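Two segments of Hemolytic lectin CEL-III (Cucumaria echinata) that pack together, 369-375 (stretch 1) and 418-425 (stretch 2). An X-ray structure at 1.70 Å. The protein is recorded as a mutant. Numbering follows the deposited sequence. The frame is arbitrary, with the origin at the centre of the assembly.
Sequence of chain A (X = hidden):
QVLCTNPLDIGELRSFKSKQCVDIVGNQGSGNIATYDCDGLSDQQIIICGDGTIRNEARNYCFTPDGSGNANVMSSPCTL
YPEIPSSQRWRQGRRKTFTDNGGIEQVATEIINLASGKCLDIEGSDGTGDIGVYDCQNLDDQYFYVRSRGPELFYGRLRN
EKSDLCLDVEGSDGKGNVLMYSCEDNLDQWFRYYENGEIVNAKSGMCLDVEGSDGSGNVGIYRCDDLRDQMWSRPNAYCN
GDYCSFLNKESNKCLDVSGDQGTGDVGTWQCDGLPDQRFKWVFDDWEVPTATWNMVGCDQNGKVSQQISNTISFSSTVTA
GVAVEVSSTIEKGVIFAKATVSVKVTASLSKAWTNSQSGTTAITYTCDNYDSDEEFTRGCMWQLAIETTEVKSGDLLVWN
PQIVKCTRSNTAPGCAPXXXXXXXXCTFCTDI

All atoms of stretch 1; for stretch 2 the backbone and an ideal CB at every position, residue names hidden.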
# COMPACT_ATOMS: atom_id res chain seq x y z
N ASN A 369 -25.91 -4.17 -0.83
CA ASN A 369 -25.75 -4.12 -2.27
C ASN A 369 -24.83 -5.24 -2.72
O ASN A 369 -24.00 -5.72 -1.94
CB ASN A 369 -25.13 -2.78 -2.72
CG ASN A 369 -26.02 -1.59 -2.36
OD1 ASN A 369 -25.82 -0.94 -1.33
ND2 ASN A 369 -27.04 -1.35 -3.18
N TYR A 370 -25.01 -5.67 -3.96
CA TYR A 370 -24.01 -6.55 -4.57
C TYR A 370 -22.74 -5.76 -4.73
O TYR A 370 -22.77 -4.52 -4.81
CB TYR A 370 -24.49 -7.08 -5.93
CG TYR A 370 -25.77 -7.85 -5.83
CD1 TYR A 370 -26.91 -7.42 -6.49
CD2 TYR A 370 -25.85 -8.99 -5.03
CE1 TYR A 370 -28.12 -8.14 -6.38
CE2 TYR A 370 -27.05 -9.68 -4.91
CZ TYR A 370 -28.18 -9.25 -5.58
OH TYR A 370 -29.38 -9.95 -5.47
N ASP A 371 -21.62 -6.49 -4.81
CA ASP A 371 -20.33 -5.89 -5.08
C ASP A 371 -20.36 -5.05 -6.37
O ASP A 371 -19.62 -4.07 -6.49
CB ASP A 371 -19.26 -6.98 -5.20
CG ASP A 371 -17.86 -6.44 -4.99
OD1 ASP A 371 -17.07 -6.52 -5.96
OD2 ASP A 371 -17.57 -5.91 -3.88
N SER A 372 -21.24 -5.41 -7.30
CA SER A 372 -21.37 -4.67 -8.58
C SER A 372 -22.22 -3.39 -8.46
O SER A 372 -22.25 -2.60 -9.40
CB SER A 372 -21.91 -5.58 -9.69
OG SER A 372 -23.12 -6.19 -9.26
N ASP A 373 -22.91 -3.21 -7.32
CA ASP A 373 -23.57 -1.93 -6.88
C ASP A 373 -25.09 -1.98 -6.80
O ASP A 373 -25.70 -1.18 -6.09
CB ASP A 373 -23.16 -0.69 -7.72
CG ASP A 373 -21.69 -0.31 -7.57
OD1 ASP A 373 -21.03 -0.71 -6.58
OD2 ASP A 373 -21.20 0.40 -8.47
N GLU A 374 -25.72 -2.93 -7.51
CA GLU A 374 -27.18 -3.05 -7.48
C GLU A 374 -27.68 -3.48 -6.10
O GLU A 374 -26.94 -4.14 -5.34
CB GLU A 374 -27.69 -4.04 -8.55
CG GLU A 374 -27.36 -3.69 -10.02
CD GLU A 374 -25.95 -4.11 -10.43
OE1 GLU A 374 -25.24 -4.69 -9.58
OE2 GLU A 374 -25.54 -3.85 -11.59
N GLU A 375 -28.92 -3.14 -5.76
CA GLU A 375 -29.52 -3.53 -4.49
C GLU A 375 -29.48 -5.06 -4.28
O GLU A 375 -29.84 -5.81 -5.19
CB GLU A 375 -30.97 -3.01 -4.44
CG GLU A 375 -31.80 -3.45 -3.26
CD GLU A 375 -33.26 -3.03 -3.41
OE1 GLU A 375 -33.55 -2.14 -4.26
OE2 GLU A 375 -34.13 -3.57 -2.68
N UNK A 418 -9.66 -6.62 -3.89
CA UNK A 418 -9.19 -5.34 -4.47
C UNK A 418 -9.44 -5.25 -5.97
O UNK A 418 -8.78 -4.48 -6.65
CB UNK A 418 -7.70 -5.16 -4.20
N UNK A 419 -10.38 -6.04 -6.47
CA UNK A 419 -10.92 -5.82 -7.80
C UNK A 419 -12.44 -5.88 -7.65
O UNK A 419 -12.95 -6.35 -6.62
CB UNK A 419 -10.40 -6.85 -8.81
N UNK A 420 -13.15 -5.33 -8.64
CA UNK A 420 -14.59 -5.13 -8.50
C UNK A 420 -15.39 -6.16 -9.31
O UNK A 420 -15.09 -6.39 -10.48
CB UNK A 420 -14.97 -3.71 -8.94
N UNK A 421 -16.40 -6.77 -8.71
CA UNK A 421 -17.32 -7.61 -9.49
C UNK A 421 -18.04 -6.74 -10.54
O UNK A 421 -18.63 -5.71 -10.21
CB UNK A 421 -18.33 -8.30 -8.57
N UNK A 422 -18.01 -7.17 -11.80
CA UNK A 422 -18.62 -6.39 -12.89
C UNK A 422 -20.10 -6.63 -13.06
O UNK A 422 -20.75 -5.89 -13.78
CB UNK A 422 -17.92 -6.71 -14.21
N UNK A 423 -20.62 -7.70 -12.45
CA UNK A 423 -22.04 -8.03 -12.48
C UNK A 423 -22.49 -8.64 -11.16
O UNK A 423 -21.66 -8.93 -10.28
CB UNK A 423 -22.34 -8.99 -13.63
N UNK A 424 -23.80 -8.84 -11.01
CA UNK A 424 -24.33 -9.32 -9.73
C UNK A 424 -23.84 -10.68 -9.33
O UNK A 424 -23.62 -10.91 -8.14
CB UNK A 424 -25.86 -9.35 -9.78
N UNK A 425 -23.69 -11.58 -10.29
CA UNK A 425 -23.18 -12.93 -10.01
C UNK A 425 -21.66 -12.96 -9.87
O UNK A 425 -21.10 -13.97 -9.44
CB UNK A 425 -23.61 -13.89 -11.12

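Stretch 1 folds back on itself in a type I turn from Y370 to D373, and the turn presents carboxylates, a hydroxyl and a tyrosine ring to the second segment. At 418 nothing of stretch 1 comes within 5.5 Å of the ideal CB, and phi/psi of 61/22 is a left-handed conformation that glycine or asparagine adopts most readily; the contact selects no side chain. The residue is F418, which does not touch stretch 1. At 419 the CB points away, so many residues would do, and the extended backbone (-132/161) is comfortable for a beta-branched one; T419 is found.

At 420 the CB points sideways, 4.6 Å from D371 OD1, and beyond it lie the carbonyl of D371 and the carboxylate of D373. A long side chain ending in a donor, lysine or arginine, could reach both. K420 does so with chi1 to chi3 all t and a final p turn: its NZ donates to D371 O at 3.1 Å and forms a salt bridge with D373 OD1 at 2.8 Å.

At 421 the backbone leads. The amide N of 421 donates to D371 OD1 at 2.8 Å, nearly straight at 171°, a bond open to any residue but proline. The ideal CB points toward stretch 1, 3.4 Å from D371 OD1, already at contact distance, so a small side chain such as alanine, serine or cysteine suits the place. C421 is deposited, with SG 3.3 Å from D371 OD1 and a covalent bond elsewhere in the structure. Its carbonyl meets the turn too: water 2 donates to C421 O at 2.8 Å and to S372 O at 3.3 Å.

Positions 422 and 423 both point their CB away, so stretch 1 asks little of either. A422 is small and barely touches the turn. At 423 a polar residue would be reasonable; N423 contributes through its backbone, as water 1 donates to N423 O at 2.9 Å and accepts a weak bond from S372 N at 3.2 Å.

At 424 the ideal CB lies 4.0 Å from Y370 CD1, inviting aliphatic carbon against the ring, whereas E374 OE1, 4.7 Å away, would favour a neutral or basic end. Leucine, methionine, glutamine or lysine would seem natural. The residue is E424. Its CB lies over the ring face, 4.2 Å from the Y370 centroid, but its OE1 comes within 3.7 Å of E374 OE2, a like-charge approach. Position 425 points away, leaving its choice open; D425 makes no contact with stretch 1.

Stretch 2, residues 418-425: FTKCANED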
# COMPACT_ATOMS: atom_id res chain seq x y z
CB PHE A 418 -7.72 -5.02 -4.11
CG PHE A 418 -7.48 -4.93 -2.61
CD1 PHE A 418 -7.08 -6.05 -1.89
CD2 PHE A 418 -7.70 -3.73 -1.92
CE1 PHE A 418 -6.89 -5.98 -0.50
CE2 PHE A 418 -7.53 -3.65 -0.51
CZ PHE A 418 -7.12 -4.78 0.18
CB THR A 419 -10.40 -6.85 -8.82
OG1 THR A 419 -11.05 -8.11 -8.63
CG2 THR A 419 -8.83 -6.97 -8.75
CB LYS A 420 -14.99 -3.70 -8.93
CG LYS A 420 -16.45 -3.37 -8.64
CD LYS A 420 -16.76 -1.94 -9.04
CE LYS A 420 -18.20 -1.62 -8.71
NZ LYS A 420 -18.35 -1.36 -7.24
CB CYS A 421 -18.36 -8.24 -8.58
SG CYS A 421 -17.66 -9.39 -7.38
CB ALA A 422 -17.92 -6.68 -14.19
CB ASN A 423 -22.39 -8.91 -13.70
CG ASN A 423 -21.55 -10.21 -13.78
OD1 ASN A 423 -20.91 -10.61 -12.81
ND2 ASN A 423 -21.55 -10.84 -14.95
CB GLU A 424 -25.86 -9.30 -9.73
CG GLU A 424 -26.42 -7.90 -9.91
CD GLU A 424 -26.74 -7.55 -11.35
OE1 GLU A 424 -27.73 -6.80 -11.55
OE2 GLU A 424 -26.01 -7.99 -12.28
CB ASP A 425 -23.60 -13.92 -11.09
CG ASP A 425 -25.10 -14.22 -11.06
OD1 ASP A 425 -25.73 -14.11 -9.99
OD2 ASP A 425 -25.62 -14.57 -12.13
O HOH W 1 -21.51 -8.58 -7.39
O HOH W 2 -19.65 -3.28 -11.24
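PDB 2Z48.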